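Local coordinates for protein putative invasin (Yersinia pseudotuberculosis IP 31758, PDB 5N40) that probably mediates bacterial attachment to host cells, as an elongated adhesin of the invasin family whose C-terminal part has a C-type lectin-like fold, at residues F50-G55 with A70-G75; M143-V148 with D172-M177; I219-S224 with N263-A268; S285-L290 with F323-N328. The protein carries 1 engineered substitution. One frame throughout, in Å; residues are numbered along the deposited sequence.

Interaction 1: residues F50-G55 with A70-G75; sequences FTSTLG and ATLTAG
From Phe-50 and Ala-70, whose CA atoms lie 7.9 Å apart, the two backbones converge to 4.2 Å between the CA atoms of Gly-55 and Gly-75. At the wide end the Phe-50 ring enters the gap edge-on: its CD2 lies 3.7 Å from the CB of Ala-70, which sits near the plane of the ring. Midway, the CD1 methyl of Leu-72 is 3.5 Å from Ser-52 OG and also rests against Ser-52 CB and the carbonyl oxygen of Leu-54. Ser-52 holds OG anti to its backbone N (chi1 -179°) and donates to Leu-54 O at 2.7 Å, in the carbonyl plane and on a lone pair. Where the chains come together, Gly-55 has a positive phi of 78°, and its bare CA lies 3.2 Å from Thr-73 O. This is a cross-core contact of an immunoglobulin-like beta sandwich: strand 48-52 bonds to strand 79-87, whereas strand 67-73 bonds to strands 28-34 and 56-63. Phe-50 reaches Val-31, Leu-33, Leu-57 and Val-85 as well. No hydrogen bond joins the two segments, so they meet by van der Waals packing, and the one inward hydroxyl is satisfied within its own turn.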
# COMPACT_ATOMS: atom_id res chain seq x y z
N PHE A 50 24.05 32.97 18.20
CA PHE A 50 24.07 31.52 18.02
C PHE A 50 23.42 31.16 16.69
O PHE A 50 22.55 31.87 16.19
CB PHE A 50 23.31 30.80 19.14
CG PHE A 50 23.86 31.05 20.53
CD1 PHE A 50 25.21 31.26 20.75
CD2 PHE A 50 23.01 31.06 21.62
CE1 PHE A 50 25.69 31.48 22.04
CE2 PHE A 50 23.47 31.29 22.90
CZ PHE A 50 24.82 31.50 23.11
N THR A 51 23.85 30.04 16.12
CA THR A 51 23.16 29.44 14.99
C THR A 51 22.89 27.98 15.30
O THR A 51 23.58 27.36 16.12
CB THR A 51 23.96 29.56 13.69
OG1 THR A 51 25.11 28.70 13.74
CG2 THR A 51 24.41 31.00 13.47
N SER A 52 21.87 27.43 14.65
CA SER A 52 21.51 26.02 14.79
C SER A 52 21.05 25.48 13.44
O SER A 52 20.34 26.17 12.71
CB SER A 52 20.40 25.81 15.81
OG SER A 52 20.09 24.43 15.95
N THR A 53 21.44 24.24 13.14
CA THR A 53 21.05 23.63 11.87
C THR A 53 19.58 23.20 11.85
O THR A 53 19.01 23.03 10.77
CB THR A 53 21.93 22.42 11.56
OG1 THR A 53 21.87 21.46 12.62
CG2 THR A 53 23.38 22.87 11.36
N LEU A 54 18.97 23.06 13.02
CA LEU A 54 17.57 22.69 13.15
C LEU A 54 16.90 23.59 14.18
O LEU A 54 17.54 24.04 15.14
CB LEU A 54 17.42 21.22 13.59
CG LEU A 54 17.96 20.14 12.65
CD1 LEU A 54 17.90 18.78 13.35
CD2 LEU A 54 17.19 20.13 11.34
N GLY A 55 15.62 23.86 13.97
CA GLY A 55 14.86 24.67 14.89
C GLY A 55 15.15 26.15 14.74
O GLY A 55 15.81 26.59 13.79
N ALA A 70 20.30 31.64 25.07
CA ALA A 70 19.16 31.78 24.18
C ALA A 70 18.35 30.49 24.24
O ALA A 70 18.86 29.43 24.63
CB ALA A 70 19.58 32.07 22.74
N THR A 71 17.08 30.59 23.88
CA THR A 71 16.19 29.43 23.84
C THR A 71 16.08 28.94 22.40
O THR A 71 15.73 29.71 21.51
CB THR A 71 14.81 29.77 24.41
OG1 THR A 71 14.93 30.12 25.79
CG2 THR A 71 13.85 28.59 24.27
N LEU A 72 16.39 27.66 22.20
CA LEU A 72 16.12 26.99 20.94
C LEU A 72 14.76 26.31 21.03
O LEU A 72 14.44 25.67 22.03
CB LEU A 72 17.19 25.95 20.63
CG LEU A 72 16.97 25.19 19.32
CD1 LEU A 72 17.79 25.80 18.22
CD2 LEU A 72 17.29 23.72 19.47
N THR A 73 13.97 26.45 19.97
CA THR A 73 12.70 25.75 19.85
C THR A 73 12.80 24.77 18.69
O THR A 73 13.26 25.14 17.61
CB THR A 73 11.54 26.73 19.64
OG1 THR A 73 11.44 27.60 20.78
CG2 THR A 73 10.22 25.99 19.45
N ALA A 74 12.40 23.53 18.93
CA ALA A 74 12.45 22.52 17.89
C ALA A 74 11.64 22.97 16.68
O ALA A 74 10.65 23.69 16.79
CB ALA A 74 11.90 21.19 18.41
N GLY A 75 12.09 22.56 15.50
CA GLY A 75 11.26 22.52 14.32
C GLY A 75 10.51 21.21 14.25
O GLY A 75 10.26 20.55 15.26

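Interaction 2: residues M143-V148 with D172-M177; sequences MTFEQV and DAFTGM
Phe-145 turns the edge of its ring toward the face of Phe-174, in a T-shaped stack with centroids 5.2 Å apart and planes at 68°. The tip is off-centre: Phe-145 CE2 stands 3.5 Å above the Phe-174 plane, shifted toward the rim, while Phe-174 CG lies in the plane of the Phe-145 ring. At the edge of Phe-174, the carbonyl oxygen of Met-143 approaches CE1 to 4.0 Å. In the immunoglobulin-like sandwich of the second domain, Phe-145 is buried between the sheets against Leu-125 and Val-127, and Phe-174, partly exposed, closes over it from a loop at the edge of the sandwich, against Leu-184 and Val-186. Phe-174 CG stands anti to the backbone N (chi1 179°), which directs the ring toward strand 142-151. Beyond the rings, the short, weakly bonded strand 176-177 edges strand 142-151. Met-143 N donates to Gly-176 O at 2.9 Å, and the return link is made through water 1, which accepts from Gly-176 N and donates to Met-143 O. A second water spans the widening gap farther along, taking the N-H of Phe-145 at 2.9 Å and lying 2.9 Å from Phe-174 O.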
# COMPACT_ATOMS: atom_id res chain seq x y z
N MET A 143 7.57 8.66 6.93
CA MET A 143 6.66 7.52 6.89
C MET A 143 7.23 6.41 6.02
O MET A 143 7.88 6.68 5.00
CB MET A 143 5.29 7.94 6.33
CG MET A 143 4.12 7.12 6.84
SD MET A 143 3.76 7.36 8.60
CE MET A 143 3.41 9.12 8.65
N THR A 144 6.98 5.16 6.42
CA THR A 144 7.27 4.00 5.60
C THR A 144 6.04 3.09 5.59
O THR A 144 5.13 3.24 6.41
CB THR A 144 8.48 3.20 6.09
OG1 THR A 144 8.19 2.64 7.37
CG2 THR A 144 9.73 4.08 6.17
N PHE A 145 6.03 2.14 4.66
CA PHE A 145 4.96 1.16 4.55
C PHE A 145 5.53 -0.25 4.52
O PHE A 145 6.58 -0.50 3.94
CB PHE A 145 4.11 1.39 3.28
CG PHE A 145 3.38 2.69 3.28
CD1 PHE A 145 2.16 2.81 3.94
CD2 PHE A 145 3.90 3.80 2.65
CE1 PHE A 145 1.48 4.00 3.95
CE2 PHE A 145 3.22 5.00 2.66
CZ PHE A 145 2.00 5.10 3.32
N GLU A 146 4.78 -1.17 5.12
CA GLU A 146 5.19 -2.57 5.21
C GLU A 146 3.98 -3.48 5.04
O GLU A 146 2.96 -3.29 5.71
CB GLU A 146 5.87 -2.85 6.55
CG GLU A 146 6.50 -4.22 6.65
CD GLU A 146 7.28 -4.43 7.93
OE1 GLU A 146 7.06 -3.66 8.89
OE2 GLU A 146 8.09 -5.37 7.98
N GLN A 147 4.10 -4.46 4.15
CA GLN A 147 3.10 -5.52 4.07
C GLN A 147 3.26 -6.44 5.27
O GLN A 147 4.34 -6.98 5.49
CB GLN A 147 3.26 -6.29 2.76
CG GLN A 147 2.35 -7.51 2.62
CD GLN A 147 2.96 -8.78 3.19
OE1 GLN A 147 2.54 -9.28 4.24
NE2 GLN A 147 3.94 -9.33 2.48
N VAL A 148 2.19 -6.60 6.06
CA VAL A 148 2.24 -7.42 7.27
C VAL A 148 1.27 -8.59 7.24
O VAL A 148 1.32 -9.42 8.16
CB VAL A 148 2.01 -6.56 8.54
CG1 VAL A 148 3.11 -5.52 8.71
CG2 VAL A 148 0.63 -5.89 8.50
N ASP A 172 8.19 -1.38 -0.20
CA ASP A 172 9.35 -1.20 0.67
C ASP A 172 10.36 -0.20 0.12
O ASP A 172 11.33 0.11 0.82
CB ASP A 172 10.05 -2.55 0.94
CG ASP A 172 10.40 -3.33 -0.32
OD1 ASP A 172 10.37 -2.77 -1.44
OD2 ASP A 172 10.72 -4.53 -0.16
N ALA A 173 10.15 0.32 -1.08
CA ALA A 173 10.98 1.39 -1.61
C ALA A 173 10.44 2.77 -1.27
O ALA A 173 11.14 3.77 -1.51
CB ALA A 173 11.12 1.25 -3.13
N PHE A 174 9.22 2.87 -0.73
CA PHE A 174 8.62 4.17 -0.52
C PHE A 174 9.29 4.91 0.64
O PHE A 174 9.56 4.35 1.70
CB PHE A 174 7.12 4.05 -0.24
CG PHE A 174 6.46 5.38 0.02
CD1 PHE A 174 6.47 5.94 1.30
CD2 PHE A 174 5.90 6.09 -1.01
CE1 PHE A 174 5.90 7.17 1.53
CE2 PHE A 174 5.33 7.33 -0.78
CZ PHE A 174 5.33 7.87 0.49
N THR A 175 9.57 6.19 0.41
CA THR A 175 9.87 7.14 1.48
C THR A 175 9.04 8.39 1.23
O THR A 175 8.74 8.73 0.08
CB THR A 175 11.36 7.50 1.54
OG1 THR A 175 11.78 8.10 0.31
CG2 THR A 175 12.19 6.26 1.81
N GLY A 176 8.68 9.08 2.30
CA GLY A 176 7.88 10.28 2.17
C GLY A 176 7.57 10.84 3.54
O GLY A 176 7.89 10.24 4.57
N MET A 177 6.94 12.02 3.53
CA MET A 177 6.65 12.76 4.75
C MET A 177 5.23 13.29 4.72
O MET A 177 4.68 13.56 3.65
CB MET A 177 7.56 13.98 4.92
CG MET A 177 8.95 13.72 5.39
SD MET A 177 9.79 15.31 5.44
CE MET A 177 11.43 14.78 5.91
O HOH W 1 10.23 7.93 4.76
O HOH W 2 8.17 1.99 2.71

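Interaction 3: residues I219-S224 with N263-A268; sequences ITSPDS and NNETWA
Thr-220 and Ser-221, in the loop after strand 209-217, meet Asn-263 and Glu-265 at the turn of the beta hairpin made by strands 258-262 and 265-269. Thr-220 and Asn-263 cross at about a right angle, CB against CB at 3.7 Å, with the amide ND2 of Asn-263 beside the Thr-220 methyl. Ser-221 OG, anti to its own carbonyl carbon (chi1 -76°), donates to Glu-265 OE2 in a very short bond of 2.5 Å. The glutamate chain is bent at chi2 (-73°); OE2 also accepts from Met-229 N and OE1 from Ser-228 N, so three donors satisfy the buried carboxylate, which would favour its ionised form. In this C-type lectin-like domain the loop is joined to the hairpin by side chains and waters, with no direct backbone bond between the two segments. Asp-223, two residues after Ser-221, forms salt bridges with Arg-116 and Arg-153 of the preceding immunoglobulin-like part, which places the contact at the junction of the two. Pro-222 and Trp-267 reach toward each other tip to tip, with CD of the proline 3.9 Å from CH2 of the indole, whose NE1 is bonded to Glu-262 O. Two waters bridge the segments: water 3 donates to Thr-220 O and accepts from Asn-263 ND2, while water 4 touches Thr-220 OG1 and donates to both Ser-221 OG and Asn-263 O, the last at 2.6 Å.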
# COMPACT_ATOMS: atom_id res chain seq x y z
N ILE A 219 -9.52 -11.07 -11.98
CA ILE A 219 -10.66 -11.23 -12.88
C ILE A 219 -11.13 -12.68 -12.91
O ILE A 219 -12.31 -12.96 -13.17
CB ILE A 219 -10.29 -10.70 -14.28
CG1 ILE A 219 -11.54 -10.58 -15.18
CG2 ILE A 219 -9.24 -11.59 -14.95
CD1 ILE A 219 -12.54 -9.51 -14.73
N THR A 220 -10.24 -13.63 -12.61
CA THR A 220 -10.51 -15.05 -12.80
C THR A 220 -11.19 -15.70 -11.61
O THR A 220 -11.33 -16.93 -11.59
CB THR A 220 -9.21 -15.79 -13.12
OG1 THR A 220 -8.15 -15.41 -12.23
CG2 THR A 220 -8.78 -15.51 -14.55
N SER A 221 -11.63 -14.92 -10.62
CA SER A 221 -12.42 -15.43 -9.51
C SER A 221 -13.77 -14.73 -9.46
O SER A 221 -13.86 -13.52 -9.68
CB SER A 221 -11.70 -15.21 -8.17
OG SER A 221 -10.64 -16.14 -8.00
N PRO A 222 -14.84 -15.45 -9.17
CA PRO A 222 -16.14 -14.79 -9.05
C PRO A 222 -16.24 -13.99 -7.75
O PRO A 222 -15.60 -14.31 -6.75
CB PRO A 222 -17.14 -15.94 -9.08
CG PRO A 222 -16.38 -17.10 -8.55
CD PRO A 222 -14.93 -16.90 -8.90
N ASP A 223 -17.06 -12.94 -7.80
CA ASP A 223 -17.33 -12.11 -6.62
C ASP A 223 -18.41 -12.81 -5.81
O ASP A 223 -19.60 -12.47 -5.85
CB ASP A 223 -17.74 -10.70 -7.01
CG ASP A 223 -17.94 -9.79 -5.81
OD1 ASP A 223 -17.48 -10.14 -4.70
OD2 ASP A 223 -18.55 -8.71 -5.96
N SER A 224 -17.98 -13.83 -5.08
CA SER A 224 -18.84 -14.66 -4.25
C SER A 224 -18.16 -14.88 -2.91
O SER A 224 -16.95 -15.11 -2.86
CB SER A 224 -19.12 -16.01 -4.91
OG SER A 224 -19.59 -16.95 -3.95
N ASN A 263 -7.52 -21.68 -12.09
CA ASN A 263 -7.37 -20.29 -11.66
C ASN A 263 -7.71 -20.14 -10.19
O ASN A 263 -8.41 -19.21 -9.78
CB ASN A 263 -8.22 -19.35 -12.52
CG ASN A 263 -7.87 -19.45 -13.99
OD1 ASN A 263 -6.71 -19.66 -14.35
ND2 ASN A 263 -8.87 -19.30 -14.86
N ASN A 264 -7.22 -21.08 -9.38
CA ASN A 264 -7.32 -21.03 -7.92
C ASN A 264 -8.76 -21.12 -7.42
O ASN A 264 -9.06 -20.71 -6.28
CB ASN A 264 -6.64 -19.78 -7.37
CG ASN A 264 -5.14 -19.82 -7.54
OD1 ASN A 264 -4.51 -20.86 -7.33
ND2 ASN A 264 -4.55 -18.69 -7.92
N GLU A 265 -9.66 -21.65 -8.24
CA GLU A 265 -11.03 -21.91 -7.86
C GLU A 265 -11.42 -23.32 -8.30
O GLU A 265 -10.85 -23.88 -9.24
CB GLU A 265 -12.00 -20.89 -8.48
CG GLU A 265 -11.64 -19.43 -8.22
CD GLU A 265 -11.90 -18.99 -6.78
OE1 GLU A 265 -12.55 -19.76 -6.03
OE2 GLU A 265 -11.44 -17.88 -6.41
N THR A 266 -12.42 -23.88 -7.61
CA THR A 266 -12.94 -25.22 -7.91
C THR A 266 -14.31 -25.09 -8.54
O THR A 266 -15.25 -24.60 -7.92
CB THR A 266 -13.01 -26.07 -6.64
OG1 THR A 266 -11.69 -26.23 -6.11
CG2 THR A 266 -13.58 -27.45 -6.96
N TRP A 267 -14.43 -25.58 -9.77
CA TRP A 267 -15.61 -25.37 -10.59
C TRP A 267 -16.44 -26.64 -10.69
O TRP A 267 -15.91 -27.76 -10.73
CB TRP A 267 -15.21 -24.91 -11.98
CG TRP A 267 -14.43 -23.65 -11.94
CD1 TRP A 267 -13.07 -23.52 -11.95
CD2 TRP A 267 -14.95 -22.33 -11.85
NE1 TRP A 267 -12.72 -22.20 -11.90
CE2 TRP A 267 -13.86 -21.44 -11.84
CE3 TRP A 267 -16.25 -21.80 -11.79
CZ2 TRP A 267 -14.02 -20.06 -11.75
CZ3 TRP A 267 -16.41 -20.44 -11.72
CH2 TRP A 267 -15.30 -19.58 -11.70
N ALA A 268 -17.76 -26.46 -10.74
CA ALA A 268 -18.67 -27.55 -11.03
C ALA A 268 -18.61 -27.89 -12.51
O ALA A 268 -18.48 -27.01 -13.36
CB ALA A 268 -20.09 -27.18 -10.63
O HOH W 3 -11.44 -18.53 -13.94
O HOH W 4 -8.45 -16.57 -9.70

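Interaction 4: residues S285-L290 with F323-N328; sequences SQLVSL and FYVYMN
Leu-287 of helix 284-293 points at strand 321-325 and the loop after it, and its side chain meets Val-325 and Met-327 in turn. The setting is the helix-on-sheet packing of the C-type lectin-like adhesion domain, where this helix lies over a small antiparallel sheet. The CB of Leu-287 touches two partners at once, Val-325 CG2 at 3.9 Å and the sulfur SD of Met-327 at 4.0 Å. CG carries the chain onward, and at the tip CD1 comes back to the same Val-325 CG2, again at 3.9 Å, so that one valine methyl lies against both the root and the end of the leucine; the two side chains cross obliquely. Phe-244, from strand 242-245, packs against both Leu-287 and Leu-290, and Tyr-311 of the neighbouring strand touches Met-327. One helix position on, Val-288 presents CG2 to Val-325 CG1 at 4.2 Å, giving each branch of Val-325 a helix partner. Met-327 follows the strand in sequence, yet its flexible chain, bent at chi2 (-58°) and chi3 (-69°), carries the terminal methyl CE to the helix. The side chains of Met-327 and Leu-290 cross at about a right angle, with CE 4.0 Å from Leu-290 CD2. The side chains meet through apolar atoms, with no hydrogen bond between the segments; within the helix, Gln-286 O accepts from both Leu-290 N and Ser-289 OG. The methyl CE of Met-327 ends 3.4 Å from the carbonyl oxygen of Leu-287.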
# COMPACT_ATOMS: atom_id res chain seq x y z
N SER A 285 -23.15 -22.23 -32.18
CA SER A 285 -22.90 -20.97 -32.88
C SER A 285 -23.03 -19.77 -31.94
O SER A 285 -22.30 -18.78 -32.09
CB SER A 285 -23.84 -20.82 -34.07
OG SER A 285 -25.17 -20.65 -33.65
N GLN A 286 -23.95 -19.84 -30.97
CA GLN A 286 -24.05 -18.77 -29.98
C GLN A 286 -22.76 -18.65 -29.18
O GLN A 286 -22.24 -17.55 -28.99
CB GLN A 286 -25.24 -19.02 -29.06
CG GLN A 286 -26.57 -18.61 -29.69
CD GLN A 286 -27.77 -19.20 -28.98
OE1 GLN A 286 -27.64 -20.01 -28.07
NE2 GLN A 286 -28.96 -18.78 -29.40
N LEU A 287 -22.22 -19.78 -28.71
CA LEU A 287 -20.97 -19.75 -27.97
C LEU A 287 -19.83 -19.22 -28.82
O LEU A 287 -18.96 -18.49 -28.34
CB LEU A 287 -20.64 -21.15 -27.43
CG LEU A 287 -21.48 -21.60 -26.24
CD1 LEU A 287 -21.31 -23.10 -26.03
CD2 LEU A 287 -21.09 -20.83 -24.98
N VAL A 288 -19.80 -19.58 -30.11
CA VAL A 288 -18.74 -19.09 -30.98
C VAL A 288 -18.86 -17.58 -31.16
O VAL A 288 -17.85 -16.87 -31.22
CB VAL A 288 -18.77 -19.83 -32.34
CG1 VAL A 288 -17.79 -19.18 -33.31
CG2 VAL A 288 -18.42 -21.30 -32.15
N SER A 289 -20.10 -17.07 -31.25
CA SER A 289 -20.29 -15.63 -31.37
C SER A 289 -19.79 -14.90 -30.12
O SER A 289 -19.28 -13.78 -30.22
CB SER A 289 -21.76 -15.31 -31.62
OG SER A 289 -22.51 -15.37 -30.42
N LEU A 290 -19.95 -15.51 -28.94
CA LEU A 290 -19.37 -14.92 -27.73
C LEU A 290 -17.84 -14.94 -27.79
O LEU A 290 -17.19 -13.94 -27.47
CB LEU A 290 -19.88 -15.67 -26.50
CG LEU A 290 -19.38 -15.15 -25.14
CD1 LEU A 290 -19.83 -13.72 -24.91
CD2 LEU A 290 -19.87 -16.05 -24.02
N PHE A 323 -22.06 -30.97 -29.79
CA PHE A 323 -20.85 -30.18 -29.90
C PHE A 323 -20.52 -29.52 -28.56
O PHE A 323 -21.42 -29.08 -27.84
CB PHE A 323 -20.99 -29.10 -30.96
CG PHE A 323 -21.06 -29.62 -32.37
CD1 PHE A 323 -19.92 -30.09 -33.01
CD2 PHE A 323 -22.26 -29.63 -33.06
CE1 PHE A 323 -19.98 -30.56 -34.31
CE2 PHE A 323 -22.33 -30.10 -34.35
CZ PHE A 323 -21.19 -30.57 -34.98
N TYR A 324 -19.23 -29.43 -28.27
CA TYR A 324 -18.72 -28.57 -27.22
C TYR A 324 -17.78 -27.56 -27.86
O TYR A 324 -17.31 -27.75 -28.99
CB TYR A 324 -18.01 -29.39 -26.13
CG TYR A 324 -17.03 -30.44 -26.63
CD1 TYR A 324 -15.76 -30.08 -27.06
CD2 TYR A 324 -17.37 -31.79 -26.65
CE1 TYR A 324 -14.85 -31.03 -27.50
CE2 TYR A 324 -16.47 -32.74 -27.09
CZ TYR A 324 -15.21 -32.36 -27.51
OH TYR A 324 -14.31 -33.29 -27.96
N VAL A 325 -17.53 -26.46 -27.16
CA VAL A 325 -16.76 -25.35 -27.72
C VAL A 325 -15.58 -25.03 -26.81
O VAL A 325 -15.74 -24.91 -25.59
CB VAL A 325 -17.64 -24.10 -27.91
CG1 VAL A 325 -16.84 -23.00 -28.60
CG2 VAL A 325 -18.89 -24.44 -28.73
N TYR A 326 -14.40 -24.89 -27.42
CA TYR A 326 -13.21 -24.36 -26.76
C TYR A 326 -13.33 -22.84 -26.73
O TYR A 326 -13.14 -22.17 -27.75
CB TYR A 326 -11.95 -24.77 -27.52
CG TYR A 326 -11.69 -26.26 -27.62
CD1 TYR A 326 -12.46 -27.07 -28.44
CD2 TYR A 326 -10.65 -26.85 -26.91
CE1 TYR A 326 -12.21 -28.43 -28.54
CE2 TYR A 326 -10.39 -28.20 -27.01
CZ TYR A 326 -11.18 -28.99 -27.82
OH TYR A 326 -10.92 -30.34 -27.92
N MET A 327 -13.63 -22.28 -25.56
CA MET A 327 -13.84 -20.84 -25.50
C MET A 327 -12.54 -20.05 -25.46
O MET A 327 -12.58 -18.81 -25.43
CB MET A 327 -14.72 -20.50 -24.29
CG MET A 327 -16.14 -21.03 -24.43
SD MET A 327 -16.99 -20.40 -25.90
CE MET A 327 -17.21 -18.68 -25.48
N ASN A 328 -11.39 -20.72 -25.49
CA ASN A 328 -10.11 -20.04 -25.65
C ASN A 328 -9.75 -19.81 -27.11
O ASN A 328 -9.00 -18.87 -27.41
CB ASN A 328 -9.00 -20.85 -24.98
CG ASN A 328 -8.97 -22.31 -25.43
OD1 ASN A 328 -10.00 -23.00 -25.45
ND2 ASN A 328 -7.79 -22.78 -25.82

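How the interactions relate
The four contacts follow one another along a rod-like chain, none sharing residues or touching another. Interactions 1 and 2 lie in successive immunoglobulin-like parts, about 30 Å apart centre to centre; interaction 3 lies about 32 Å from interaction 2, and interaction 4 about 20 Å from interaction 3 within the same adhesion domain, again centre to centre. The full span, from the centre of interaction 1 to that of interaction 4, is about 76 Å. Interactions 3 and 4 come within about 10 Å at their nearest atoms, while 1 and 4 stay about 61 Å apart by the same measure. The adhesion domain also carries the disulfide Cys-279 to Cys-350. These are framework contacts, with no ligand to which they can be related.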